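Local coordinates for putative alpha KG dependent 2,4-D dioxygenase (Burkholderia xenovorans, PDB 5J92), which binds iron(II) and probably acts as a 2-oxoglutarate-dependent dioxygenase of the TfdA/TauD family, at residues A[27-32]-A[54-59]; A[119-124]-A[270-275]; A[157-162]-A[212-217]. All coordinates share one frame; numbering follows the deposited sequence.

Contact 1: residues A[27-32]-A[54-59]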
ATOM      1  N   LEU A  27      24.279   9.298  27.718  1.00 23.15           N
ATOM      2  CA  LEU A  27      23.542   8.592  28.756  1.00 25.44           C
ATOM      3  C   LEU A  27      24.103   7.187  28.935  1.00 27.97           C
ATOM      4  O   LEU A  27      24.455   6.518  27.953  1.00 27.60           O
ATOM      5  CB  LEU A  27      22.055   8.509  28.402  1.00 19.37           C
ATOM      6  CG  LEU A  27      21.313   9.845  28.376  1.00 18.88           C
ATOM      7  CD1 LEU A  27      19.810   9.589  28.280  1.00 18.05           C
ATOM      8  CD2 LEU A  27      21.641  10.702  29.582  1.00 21.60           C
ATOM      9  N   ASP A  28      24.209   6.759  30.192  1.00 27.86           N
ATOM     10  CA  ASP A  28      24.550   5.385  30.549  1.00 31.62           C
ATOM     11  C   ASP A  28      23.296   4.755  31.151  1.00 35.08           C
ATOM     12  O   ASP A  28      23.042   4.890  32.350  1.00 25.33           O
ATOM     13  CB  ASP A  28      25.728   5.340  31.514  1.00 32.61           C
ATOM     14  CG  ASP A  28      26.050   3.928  31.996  1.00 35.73           C
ATOM     15  OD1 ASP A  28      25.481   2.943  31.463  1.00 33.82           O
ATOM     16  OD2 ASP A  28      26.901   3.810  32.906  1.00 39.28           O
ATOM     17  N   LEU A  29      22.538   4.034  30.329  1.00 22.96           N
ATOM     18  CA  LEU A  29      21.274   3.481  30.808  1.00 27.95           C
ATOM     19  C   LEU A  29      21.454   2.201  31.619  1.00 29.76           C
ATOM     20  O   LEU A  29      20.458   1.569  31.991  1.00 33.86           O
ATOM     21  CB  LEU A  29      20.327   3.241  29.634  1.00 24.83           C
ATOM     22  CG  LEU A  29      20.045   4.518  28.831  1.00 23.27           C
ATOM     23  CD1 LEU A  29      19.042   4.238  27.720  1.00 21.09           C
ATOM     24  CD2 LEU A  29      19.570   5.659  29.736  1.00 22.41           C
ATOM     25  N   SER A  30      22.690   1.807  31.917  1.00 30.78           N
ATOM     26  CA  SER A  30      22.858   0.711  32.863  1.00 33.65           C
ATOM     27  C   SER A  30      22.563   1.145  34.294  1.00 35.42           C
ATOM     28  O   SER A  30      22.402   0.283  35.163  1.00 38.44           O
ATOM     29  CB  SER A  30      24.269   0.120  32.778  1.00 31.56           C
ATOM     30  OG  SER A  30      25.250   0.996  33.292  1.00 32.88           O
ATOM     31  N   LYS A  31      22.467   2.448  34.549  1.00 35.05           N
ATOM     32  CA  LYS A  31      22.144   3.000  35.853  1.00 38.75           C
ATOM     33  C   LYS A  31      20.772   3.665  35.826  1.00 39.45           C
ATOM     34  O   LYS A  31      20.369   4.226  34.803  1.00 41.07           O
ATOM     35  CB  LYS A  31      23.185   4.041  36.280  1.00 40.22           C
ATOM     36  CG  LYS A  31      24.619   3.538  36.310  1.00 43.60           C
ATOM     37  CD  LYS A  31      25.582   4.673  36.596  1.00 47.16           C
ATOM     38  CE  LYS A  31      26.983   4.147  36.866  1.00 52.56           C
ATOM     39  NZ  LYS A  31      27.421   3.248  35.759  1.00 54.20           N
ATOM     40  N   PRO A  32      20.036   3.636  36.937  1.00 41.51           N
ATOM     41  CA  PRO A  32      18.714   4.270  36.952  1.00 39.71           C
ATOM     42  C   PRO A  32      18.845   5.763  36.706  1.00 38.07           C
ATOM     43  O   PRO A  32      19.776   6.415  37.185  1.00 40.08           O
ATOM     44  CB  PRO A  32      18.194   3.979  38.366  1.00 42.62           C
ATOM     45  CG  PRO A  32      19.018   2.832  38.857  1.00 42.94           C
ATOM     46  CD  PRO A  32      20.363   3.015  38.232  1.00 42.11           C
ATOM     47  N   PRO A  54      22.512   5.476  21.438  1.00 18.39           N
ATOM     48  CA  PRO A  54      23.552   4.601  20.880  1.00 16.90           C
ATOM     49  C   PRO A  54      24.320   3.851  21.957  1.00 18.28           C
ATOM     50  O   PRO A  54      24.462   4.312  23.092  1.00 26.49           O
ATOM     51  CB  PRO A  54      24.481   5.575  20.133  1.00 16.83           C
ATOM     52  CG  PRO A  54      23.656   6.825  19.909  1.00 18.74           C
ATOM     53  CD  PRO A  54      22.744   6.898  21.123  1.00 19.04           C
ATOM     54  N   ARG A  55      24.821   2.675  21.578  1.00 21.38           N
ATOM     55  CA  ARG A  55      25.861   1.961  22.328  1.00 24.73           C
ATOM     56  C   ARG A  55      25.463   1.728  23.791  1.00 26.79           C
ATOM     57  O   ARG A  55      26.182   2.076  24.731  1.00 25.04           O
ATOM     58  CB  ARG A  55      27.199   2.709  22.214  1.00 28.30           C
ATOM     59  CG  ARG A  55      27.709   2.791  20.773  1.00 33.81           C
ATOM     60  CD  ARG A  55      28.870   3.780  20.566  1.00 39.95           C
ATOM     61  NE  ARG A  55      28.417   5.169  20.427  1.00 41.97           N
ATOM     62  CZ  ARG A  55      28.033   5.743  19.281  1.00 42.44           C
ATOM     63  NH1 ARG A  55      27.634   7.016  19.266  1.00 37.83           N
ATOM     64  NH2 ARG A  55      28.042   5.049  18.147  1.00 44.21           N
ATOM     65  N   GLN A  56      24.299   1.104  23.974  1.00 25.81           N
ATOM     66  CA  GLN A  56      23.781   0.783  25.302  1.00 24.43           C
ATOM     67  C   GLN A  56      23.989  -0.713  25.531  1.00 27.03           C
ATOM     68  O   GLN A  56      23.156  -1.538  25.149  1.00 27.30           O
ATOM     69  CB  GLN A  56      22.313   1.172  25.427  1.00 23.34           C
ATOM     70  CG  GLN A  56      22.049   2.666  25.353  1.00 21.64           C
ATOM     71  CD  GLN A  56      22.782   3.439  26.422  1.00 23.97           C
ATOM     72  OE1 GLN A  56      22.863   3.009  27.574  1.00 21.86           O
ATOM     73  NE2 GLN A  56      23.337   4.583  26.042  1.00 24.21           N
ATOM     74  N   TYR A  57      25.100  -1.058  26.177  1.00 27.64           N
ATOM     75  CA  TYR A  57      25.413  -2.454  26.488  1.00 32.23           C
ATOM     76  C   TYR A  57      24.785  -2.826  27.832  1.00 34.07           C
ATOM     77  O   TYR A  57      25.457  -2.995  28.852  1.00 36.81           O
ATOM     78  CB  TYR A  57      26.924  -2.672  26.484  1.00 33.76           C
ATOM     79  CG  TYR A  57      27.516  -2.718  25.091  1.00 38.57           C
ATOM     80  CD1 TYR A  57      27.816  -1.541  24.404  1.00 39.94           C
ATOM     81  CD2 TYR A  57      27.764  -3.929  24.455  1.00 43.53           C
ATOM     82  CE1 TYR A  57      28.347  -1.574  23.124  1.00 41.93           C
ATOM     83  CE2 TYR A  57      28.301  -3.969  23.172  1.00 45.48           C
ATOM     84  CZ  TYR A  57      28.585  -2.790  22.514  1.00 44.70           C
ATOM     85  OH  TYR A  57      29.111  -2.820  21.241  1.00 47.92           O
ATOM     86  N   ILE A  58      23.460  -2.967  27.815  1.00 30.04           N
ATOM     87  CA  ILE A  58      22.696  -3.239  29.027  1.00 31.72           C
ATOM     88  C   ILE A  58      21.983  -4.584  28.915  1.00 33.16           C
ATOM     89  O   ILE A  58      21.629  -5.032  27.821  1.00 34.24           O
ATOM     90  CB  ILE A  58      21.682  -2.115  29.300  1.00 29.20           C
ATOM     91  CG1 ILE A  58      20.688  -2.021  28.141  1.00 26.81           C
ATOM     92  CG2 ILE A  58      22.412  -0.791  29.471  1.00 27.69           C
ATOM     93  CD1 ILE A  58      19.617  -1.018  28.351  1.00 25.85           C
ATOM     94  N   ASP A  59      21.767  -5.230  30.058  1.00 35.36           N
ATOM     95  CA  ASP A  59      21.035  -6.490  30.042  1.00 38.75           C
ATOM     96  C   ASP A  59      19.522  -6.236  30.073  1.00 35.60           C
ATOM     97  O   ASP A  59      19.051  -5.094  30.097  1.00 32.33           O
ATOM     98  CB  ASP A  59      21.472  -7.402  31.192  1.00 44.13           C
ATOM     99  CG  ASP A  59      21.230  -6.805  32.578  1.00 46.67           C
ATOM    100  OD1 ASP A  59      20.344  -5.935  32.749  1.00 45.48           O
ATOM    101  OD2 ASP A  59      21.920  -7.246  33.520  1.00 48.63           O
TER
HETATM  102  O   HOH W   1      25.420   2.484  28.575  1.00 38.32           O
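D28 OD1 is gripped by three donors: the backbone N of S30 at 3.0 Å, S30 OG at 2.7 Å, and a water. The bond from S30 N closes an Asx turn, set within a type I beta turn from D28 to K31, in the loop between strand 21-25 and helix 35-47. K31 NZ pairs with D28 OD2 in a salt bridge. The same water donates to Q56 OE1, linking the turn to the loop after strand 50-53. Q56 carries both direct hydrogen bonds across. A primary amide, donor at one end and acceptor at the other, can serve two backbone groups at once: Q56 NE2 gives a hydrogen to L27 O (2.9 Å, N-H...O 165°), while Q56 OE1 takes one from L29 N at 3.0 Å. Both donors stand above the plane of the carbonyl they meet. Bending at chi2 (-59°) brings the amide up to the turn, and its rotation is fixed from both ends. L29 crosses Q56 obliquely; aliphatic L29 and I58 suit their buried place on L261 of strand 261-265, and the backbone of 27-29 satisfies the Q56 amide. I58 CG2, the branch anti to the carbonyl carbon, sits 3.6 Å from S30 N.

Contact 2: residues A[119-124]-A[270-275]. With FE2 (Fe (II) ion), chain E.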
ATOM      1  N   ARG A 119       5.879  -6.558   9.151  1.00 21.24           N
ATOM      2  CA  ARG A 119       6.296  -5.910   7.912  1.00 21.95           C
ATOM      3  C   ARG A 119       5.224  -4.985   7.354  1.00 20.55           C
ATOM      4  O   ARG A 119       5.478  -4.280   6.371  1.00 13.99           O
ATOM      5  CB  ARG A 119       6.685  -6.958   6.865  1.00 22.50           C
ATOM      6  CG  ARG A 119       7.896  -7.774   7.255  1.00 22.12           C
ATOM      7  CD  ARG A 119       8.186  -8.857   6.237  1.00 25.46           C
ATOM      8  NE  ARG A 119       9.418  -9.562   6.573  1.00 26.92           N
ATOM      9  CZ  ARG A 119       9.957 -10.516   5.833  1.00 31.58           C
ATOM     10  NH1 ARG A 119       9.371 -10.893   4.701  1.00 29.78           N
ATOM     11  NH2 ARG A 119      11.082 -11.097   6.229  1.00 35.91           N
ATOM     12  N   ARG A 120       4.044  -4.978   7.967  1.00 16.30           N
ATOM     13  CA  ARG A 120       2.965  -4.068   7.617  0.63 16.45           C
ATOM     14  C   ARG A 120       2.924  -2.916   8.618  1.00 13.50           C
ATOM     15  O   ARG A 120       3.130  -3.117   9.822  1.00 16.29           O
ATOM     16  CB  ARG A 120       1.629  -4.828   7.582  0.63 20.08           C
ATOM     17  CG  ARG A 120       1.557  -5.840   6.412  0.63 22.23           C
ATOM     18  CD  ARG A 120       0.798  -7.114   6.737  0.63 23.83           C
ATOM     19  NE  ARG A 120       0.687  -8.006   5.576  0.63 24.55           N
ATOM     20  CZ  ARG A 120       1.547  -8.982   5.275  0.63 27.68           C
ATOM     21  NH1 ARG A 120       2.604  -9.206   6.042  0.63 29.90           N
ATOM     22  NH2 ARG A 120       1.351  -9.749   4.210  0.63 23.46           N
ATOM     23  N   TRP A 121       2.671  -1.706   8.115  1.00 13.19           N
ATOM     24  CA  TRP A 121       2.629  -0.520   8.973  1.00 16.78           C
ATOM     25  C   TRP A 121       1.591  -0.675  10.078  1.00 16.17           C
ATOM     26  O   TRP A 121       0.420  -0.969   9.810  1.00 15.17           O
ATOM     27  CB  TRP A 121       2.283   0.726   8.159  1.00 16.47           C
ATOM     28  CG  TRP A 121       3.330   1.212   7.211  1.00 15.09           C
ATOM     29  CD1 TRP A 121       3.328   1.077   5.851  1.00 15.09           C
ATOM     30  CD2 TRP A 121       4.516   1.953   7.545  1.00 13.32           C
ATOM     31  NE1 TRP A 121       4.453   1.688   5.319  1.00 14.78           N
ATOM     32  CE2 TRP A 121       5.191   2.225   6.343  1.00 16.08           C
ATOM     33  CE3 TRP A 121       5.069   2.411   8.751  1.00 13.43           C
ATOM     34  CZ2 TRP A 121       6.394   2.937   6.304  1.00 11.98           C
ATOM     35  CZ3 TRP A 121       6.273   3.126   8.710  1.00 13.52           C
ATOM     36  CH2 TRP A 121       6.910   3.376   7.495  1.00 12.17           C
ATOM     37  N   HIS A 122       2.004  -0.457  11.326  1.00 14.69           N
ATOM     38  CA  HIS A 122       1.063  -0.602  12.433  1.00 16.40           C
ATOM     39  C   HIS A 122       1.521   0.252  13.615  1.00 14.92           C
ATOM     40  O   HIS A 122       2.644   0.758  13.645  1.00 14.64           O
ATOM     41  CB  HIS A 122       0.931  -2.080  12.822  1.00 14.08           C
ATOM     42  CG  HIS A 122       2.208  -2.671  13.312  1.00 17.43           C
ATOM     43  ND1 HIS A 122       3.274  -2.930  12.473  1.00 20.24           N
ATOM     44  CD2 HIS A 122       2.612  -3.021  14.557  1.00 20.20           C
ATOM     45  CE1 HIS A 122       4.277  -3.422  13.176  1.00 17.72           C
ATOM     46  NE2 HIS A 122       3.902  -3.491  14.442  1.00 21.90           N
ATOM     47  N   SER A 123       0.619   0.434  14.576  1.00 15.83           N
ATOM     48  CA  SER A 123       0.916   1.046  15.868  1.00 15.94           C
ATOM     49  C   SER A 123       0.669  -0.000  16.952  1.00 15.21           C
ATOM     50  O   SER A 123      -0.386  -0.645  16.957  1.00 17.69           O
ATOM     51  CB  SER A 123       0.049   2.286  16.111  1.00 17.97           C
ATOM     52  OG  SER A 123       0.388   2.922  17.342  1.00 19.08           O
ATOM     53  N   ASP A 124       1.648  -0.190  17.841  1.00 15.19           N
ATOM     54  CA  ASP A 124       1.648  -1.338  18.753  1.00 16.03           C
ATOM     55  C   ASP A 124       0.396  -1.409  19.617  1.00 17.26           C
ATOM     56  O   ASP A 124       0.039  -0.443  20.296  1.00 20.06           O
ATOM     57  CB  ASP A 124       2.883  -1.308  19.648  1.00 22.67           C
ATOM     58  CG  ASP A 124       4.123  -1.745  18.905  1.00 29.77           C
ATOM     59  OD1 ASP A 124       3.930  -2.169  17.747  1.00 32.44           O
ATOM     60  OD2 ASP A 124       5.250  -1.669  19.460  1.00 26.47           O
ATOM     61  N   MET A 270       3.286   5.204  13.146  1.00 14.09           N
ATOM     62  CA  MET A 270       3.229   3.825  12.716  1.00 16.84           C
ATOM     63  C   MET A 270       4.671   3.406  12.485  1.00 15.87           C
ATOM     64  O   MET A 270       5.561   4.250  12.291  1.00 13.73           O
ATOM     65  CB  MET A 270       2.402   3.652  11.434  1.00 14.08           C
ATOM     66  CG  MET A 270       0.887   3.597  11.657  1.00 14.99           C
ATOM     67  SD  MET A 270      -0.004   2.990  10.219  1.00 15.00           S
ATOM     68  CE  MET A 270       0.607   4.073   8.944  1.00 16.15           C
ATOM     69  N   HIS A 271       4.911   2.106  12.540  1.00 14.53           N
ATOM     70  CA  HIS A 271       6.245   1.614  12.229  1.00 16.41           C
ATOM     71  C   HIS A 271       6.113   0.261  11.551  1.00 17.49           C
ATOM     72  O   HIS A 271       5.059  -0.378  11.587  1.00 15.46           O
ATOM     73  CB  HIS A 271       7.110   1.497  13.480  1.00 16.98           C
ATOM     74  CG  HIS A 271       6.665   0.404  14.392  1.00 20.45           C
ATOM     75  ND1 HIS A 271       5.588   0.539  15.244  1.00 20.55           N
ATOM     76  CD2 HIS A 271       7.120  -0.860  14.553  1.00 20.67           C
ATOM     77  CE1 HIS A 271       5.406  -0.593  15.897  1.00 21.50           C
ATOM     78  NE2 HIS A 271       6.328  -1.453  15.501  1.00 23.30           N
ATOM     79  N   ARG A 272       7.208  -0.184  10.948  1.00 15.32           N
ATOM     80  CA  ARG A 272       7.225  -1.500  10.332  1.00 20.62           C
ATOM     81  C   ARG A 272       8.667  -1.954  10.241  1.00 22.63           C
ATOM     82  O   ARG A 272       9.577  -1.128  10.161  1.00 18.96           O
ATOM     83  CB  ARG A 272       6.585  -1.491   8.935  1.00 15.87           C
ATOM     84  CG  ARG A 272       7.422  -0.757   7.879  1.00 18.02           C
ATOM     85  CD  ARG A 272       6.786  -0.786   6.484  1.00 15.44           C
ATOM     86  NE  ARG A 272       7.655  -0.121   5.504  1.00 15.21           N
ATOM     87  CZ  ARG A 272       7.511  -0.217   4.185  1.00 21.25           C
ATOM     88  NH1 ARG A 272       6.529  -0.943   3.694  1.00 18.49           N
ATOM     89  NH2 ARG A 272       8.363   0.399   3.356  1.00 21.05           N
ATOM     90  N   GLY A 273       8.856  -3.274  10.243  1.00 17.60           N
ATOM     91  CA  GLY A 273      10.158  -3.851   9.982  1.00 18.38           C
ATOM     92  C   GLY A 273      10.325  -4.166   8.508  1.00 21.10           C
ATOM     93  O   GLY A 273       9.356  -4.385   7.789  1.00 23.51           O
ATOM     94  N   ARG A 274      11.562  -4.130   8.055  1.00 19.08           N
ATOM     95  CA  ARG A 274      11.906  -4.444   6.681  1.00 19.63           C
ATOM     96  C   ARG A 274      12.639  -5.771   6.621  1.00 21.57           C
ATOM     97  O   ARG A 274      13.400  -6.089   7.540  1.00 23.63           O
ATOM     98  CB  ARG A 274      12.788  -3.344   6.067  1.00 20.45           C
ATOM     99  CG  ARG A 274      12.124  -1.952   6.050  1.00 20.09           C
ATOM    100  CD  ARG A 274      10.975  -1.896   5.042  1.00 18.43           C
ATOM    101  NE  ARG A 274      11.475  -2.124   3.693  1.00 19.36           N
ATOM    102  CZ  ARG A 274      10.860  -2.862   2.780  1.00 20.93           C
ATOM    103  NH1 ARG A 274       9.721  -3.468   3.079  1.00 22.45           N
ATOM    104  NH2 ARG A 274      11.400  -3.019   1.578  1.00 20.55           N
ATOM    105  N   PRO A 275      12.439  -6.569   5.575  1.00 25.08           N
ATOM    106  CA  PRO A 275      13.203  -7.817   5.462  1.00 27.32           C
ATOM    107  C   PRO A 275      14.697  -7.520   5.425  1.00 27.28           C
ATOM    108  O   PRO A 275      15.125  -6.445   4.998  1.00 24.88           O
ATOM    109  CB  PRO A 275      12.725  -8.418   4.135  1.00 25.40           C
ATOM    110  CG  PRO A 275      11.420  -7.735   3.821  1.00 25.56           C
ATOM    111  CD  PRO A 275      11.562  -6.344   4.409  1.00 23.55           C
TER
HETATM  112 FE   FE2 E 401       5.427  -3.546  16.373  0.74 46.21          FE
HETATM  113  O   HOH W   2       8.091  -4.030   5.478  1.00 16.20           O
HETATM  114  O   HOH W   3       4.199  -2.480   4.846  1.00 22.36           O
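The imidazoles of H122 and H271 lean together obliquely, planes at 52° and centroids 4.3 Å apart, because both turn NE2 to the same iron. In each, CG takes the crowded position between the backbone N and the carbonyl carbon, which swings the ring to the metal side. H122 NE2 binds Fe at 2.5 Å and H271 NE2 at 2.4 Å. The carboxylate of D124, nearly perpendicular to the H271 ring, adds OD1 as third ligand, while its OD2 is hydrogen-bonded to S135 OG. H122 ND1 donates to R120 O (2.7 Å), holding the ring's rotation and probably making NE2 a better electron donor. This is the HxD...H facial triad of the 2-oxoglutarate-dependent dioxygenases, on their double-stranded beta-helix core. An antiparallel hydrogen-bonded pair joins H122 and H271: H122 N to H271 O at 3.1 Å, and H271 N to H122 O at 2.9 Å. Farther along, R272 lies extended across the W121 indole, its guanidinium within 8° of parallel and CD 3.6 Å from the centroid of the five-membered ring, a CH-pi contact. Arginine suits this place: its methylenes, CD foremost, and its flat guanidinium lie over the indole, while the charged tip reaches E243 of the second subunit. R119, paired with D236 of the second subunit, carries P275 CG over one guanidinium face, 3.7 Å from CZ.

Contact 3: residues A[157-162]-A[212-217]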
ATOM      1  N   ALA A 157       1.573  13.706   8.912  1.00 11.89           N
ATOM      2  CA  ALA A 157       0.563  13.289   7.948  1.00 15.09           C
ATOM      3  C   ALA A 157      -0.750  14.019   8.193  1.00 13.57           C
ATOM      4  O   ALA A 157      -1.410  14.461   7.246  1.00 11.55           O
ATOM      5  CB  ALA A 157       0.357  11.775   8.018  1.00 13.08           C
ATOM      6  N   TYR A 158      -1.155  14.137   9.456  1.00 13.15           N
ATOM      7  CA  TYR A 158      -2.371  14.891   9.753  1.00 15.77           C
ATOM      8  C   TYR A 158      -2.221  16.340   9.308  1.00 16.37           C
ATOM      9  O   TYR A 158      -3.124  16.901   8.675  1.00 16.19           O
ATOM     10  CB  TYR A 158      -2.713  14.814  11.243  1.00 14.20           C
ATOM     11  CG  TYR A 158      -3.921  15.646  11.591  1.00 17.46           C
ATOM     12  CD1 TYR A 158      -5.197  15.144  11.424  1.00 16.85           C
ATOM     13  CD2 TYR A 158      -3.781  16.944  12.058  1.00 18.38           C
ATOM     14  CE1 TYR A 158      -6.309  15.903  11.719  1.00 19.66           C
ATOM     15  CE2 TYR A 158      -4.884  17.712  12.364  1.00 22.30           C
ATOM     16  CZ  TYR A 158      -6.147  17.180  12.194  1.00 22.27           C
ATOM     17  OH  TYR A 158      -7.248  17.943  12.479  1.00 22.78           O
ATOM     18  N   ASP A 159      -1.070  16.952   9.616  1.00 13.04           N
ATOM     19  CA  ASP A 159      -0.856  18.365   9.304  1.00 15.26           C
ATOM     20  C   ASP A 159      -0.953  18.631   7.812  1.00 19.61           C
ATOM     21  O   ASP A 159      -1.412  19.702   7.392  1.00 19.23           O
ATOM     22  CB  ASP A 159       0.506  18.832   9.816  1.00 13.51           C
ATOM     23  CG  ASP A 159       0.588  18.869  11.323  1.00 18.50           C
ATOM     24  OD1 ASP A 159      -0.480  18.819  11.985  1.00 17.74           O
ATOM     25  OD2 ASP A 159       1.725  18.955  11.849  1.00 18.44           O
ATOM     26  N   LYS A 160      -0.508  17.685   6.994  1.00 19.52           N
ATOM     27  CA  LYS A 160      -0.395  17.921   5.565  1.00 19.88           C
ATOM     28  C   LYS A 160      -1.602  17.404   4.780  1.00 18.46           C
ATOM     29  O   LYS A 160      -1.596  17.481   3.553  1.00 19.23           O
ATOM     30  CB  LYS A 160       0.898  17.280   5.039  1.00 22.09           C
ATOM     31  CG  LYS A 160       2.178  17.977   5.492  1.00 27.82           C
ATOM     32  CD  LYS A 160       2.221  19.464   5.188  1.00 34.46           C
ATOM     33  CE  LYS A 160       3.599  20.073   5.511  1.00 38.90           C
ATOM     34  NZ  LYS A 160       3.998  20.048   6.955  1.00 39.36           N
ATOM     35  N   LEU A 161      -2.640  16.898   5.448  1.00 16.20           N
ATOM     36  CA  LEU A 161      -3.785  16.344   4.728  1.00 17.76           C
ATOM     37  C   LEU A 161      -4.418  17.394   3.813  1.00 22.71           C
ATOM     38  O   LEU A 161      -4.495  18.577   4.178  1.00 22.36           O
ATOM     39  CB  LEU A 161      -4.849  15.821   5.697  1.00 17.80           C
ATOM     40  CG  LEU A 161      -4.682  14.452   6.346  1.00 17.08           C
ATOM     41  CD1 LEU A 161      -5.818  14.235   7.372  1.00 19.56           C
ATOM     42  CD2 LEU A 161      -4.721  13.344   5.282  1.00 15.45           C
ATOM     43  N   PRO A 162      -4.843  17.005   2.609  1.00 22.38           N
ATOM     44  CA  PRO A 162      -5.683  17.889   1.795  1.00 25.65           C
ATOM     45  C   PRO A 162      -6.911  18.297   2.587  1.00 26.62           C
ATOM     46  O   PRO A 162      -7.414  17.539   3.420  1.00 23.22           O
ATOM     47  CB  PRO A 162      -6.081  17.020   0.598  1.00 26.03           C
ATOM     48  CG  PRO A 162      -5.240  15.821   0.637  1.00 25.73           C
ATOM     49  CD  PRO A 162      -4.408  15.804   1.884  1.00 23.58           C
ATOM     50  N   SER A 212       2.865  17.018  23.717  1.00 24.65           N
ATOM     51  CA  SER A 212       3.114  18.086  22.754  1.00 24.85           C
ATOM     52  C   SER A 212       1.863  18.818  22.294  1.00 24.19           C
ATOM     53  O   SER A 212       1.990  19.871  21.663  1.00 23.52           O
ATOM     54  CB  SER A 212       3.812  17.531  21.509  1.00 23.51           C
ATOM     55  OG  SER A 212       2.943  16.641  20.845  1.00 26.15           O
ATOM     56  N   GLY A 213       0.670  18.267  22.543  1.00 23.75           N
ATOM     57  CA  GLY A 213      -0.548  18.814  21.978  1.00 22.13           C
ATOM     58  C   GLY A 213      -0.755  18.555  20.497  1.00 21.68           C
ATOM     59  O   GLY A 213      -1.760  19.021  19.941  1.00 21.32           O
ATOM     60  N   ARG A 214       0.152  17.828  19.842  1.00 20.72           N
ATOM     61  CA  ARG A 214       0.047  17.600  18.403  1.00 17.24           C
ATOM     62  C   ARG A 214      -1.128  16.697  18.050  1.00 18.95           C
ATOM     63  O   ARG A 214      -1.342  15.658  18.680  1.00 16.76           O
ATOM     64  CB  ARG A 214       1.327  16.967  17.865  1.00 14.48           C
ATOM     65  CG  ARG A 214       2.586  17.849  17.950  1.00 18.88           C
ATOM     66  CD  ARG A 214       2.593  18.997  16.927  1.00 19.53           C
ATOM     67  NE  ARG A 214       2.601  18.545  15.535  1.00 16.51           N
ATOM     68  CZ  ARG A 214       3.672  18.093  14.885  1.00 19.04           C
ATOM     69  NH1 ARG A 214       4.846  17.992  15.505  1.00 18.76           N
ATOM     70  NH2 ARG A 214       3.567  17.719  13.614  1.00 18.78           N
ATOM     71  N   LYS A 215      -1.861  17.071  16.999  1.00 18.01           N
ATOM     72  CA  LYS A 215      -2.861  16.184  16.435  1.00 16.53           C
ATOM     73  C   LYS A 215      -2.210  15.192  15.482  1.00 15.71           C
ATOM     74  O   LYS A 215      -1.205  15.494  14.828  1.00 14.10           O
ATOM     75  CB  LYS A 215      -3.943  16.969  15.697  1.00 19.51           C
ATOM     76  CG  LYS A 215      -4.925  17.739  16.598  1.00 26.42           C
ATOM     77  CD  LYS A 215      -6.140  18.071  15.759  1.00 32.94           C
ATOM     78  CE  LYS A 215      -7.327  18.550  16.545  1.00 39.85           C
ATOM     79  NZ  LYS A 215      -8.427  18.817  15.566  1.00 42.33           N
ATOM     80  N   SER A 216      -2.799  14.000  15.398  1.00 14.47           N
ATOM     81  CA  SER A 216      -2.231  12.942  14.568  1.00 16.04           C
ATOM     82  C   SER A 216      -3.315  11.943  14.191  1.00 15.81           C
ATOM     83  O   SER A 216      -4.355  11.848  14.850  1.00 17.81           O
ATOM     84  CB  SER A 216      -1.072  12.224  15.286  1.00 16.21           C
ATOM     85  OG  SER A 216      -1.548  11.454  16.390  1.00 16.40           O
ATOM     86  N   LEU A 217      -3.044  11.180  13.133  1.00 17.04           N
ATOM     87  CA  LEU A 217      -3.936  10.122  12.677  1.00 16.86           C
ATOM     88  C   LEU A 217      -3.615   8.801  13.381  1.00 16.89           C
ATOM     89  O   LEU A 217      -2.457   8.380  13.436  1.00 15.72           O
ATOM     90  CB  LEU A 217      -3.821   9.936  11.154  1.00 16.44           C
ATOM     91  CG  LEU A 217      -4.289  11.093  10.265  1.00 17.19           C
ATOM     92  CD1 LEU A 217      -3.917  10.902   8.778  1.00 14.43           C
ATOM     93  CD2 LEU A 217      -5.802  11.263  10.431  1.00 13.33           C
TER
HETATM   94  O   HOH W   4      -0.065  17.938  14.525  1.00 11.87           O
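The phenol ring of Y158 has L217 CD2 at its edge, near the ring plane and 4.1 Å from CD1, the side chains crossing at about a right angle; R166 makes a cation-pi contact with the ring. K215 approaches obliquely, on the CD2/CE2 half of the ring, with CB 3.5 Å from Y158 CE2. With CG anti to the backbone N (chi1 177°), the tyrosine lies across strand 215-217, its hydroxyl toward K215. Lysine suits the site: CB and CD of its extended chain touch the ring and hydroxyl, while its amine, only weakly bonded to Y158 OH, shares the carboxylate of E170 with that hydroxyl. The guanidinium of R214 receives D159 OD2 at its edge, a salt bridge of 2.8 Å from NH2, the two flat groups being nearly coplanar (23°). One water ties this pair to the strand, donating to D159 OD1 and K215 O and accepting from R214 NE. L161 CD1 and L217 CD1 meet tip to tip. Within the turn before the strand, S212 OG accepts from R214 N, an ST turn. Helix 154-159 thus packs on an outer strand of the chain's four-stranded antiparallel sheet, away from the iron site.

From the N terminus, contact 1 closes first, joining the loop after strand 21-25 to the one after strand 50-53 around helix 35-47, at the edge of the molecule beside the large mixed sheet. It is complete before contact 2 opens at 119-124. That loop returns at 270-275, after 145 intervening residues, bringing strand 269-273 against 119-124, so that the two segments share the iron. Contact 3 is nested within it, tying helix 154-159 and the residues after it to strand 215-217 of the four-stranded sheet. Contacts 2 and 3 come within about 6 Å at their nearest atoms without touching, whereas the centre of contact 1 is about 26 Å from that of contact 2.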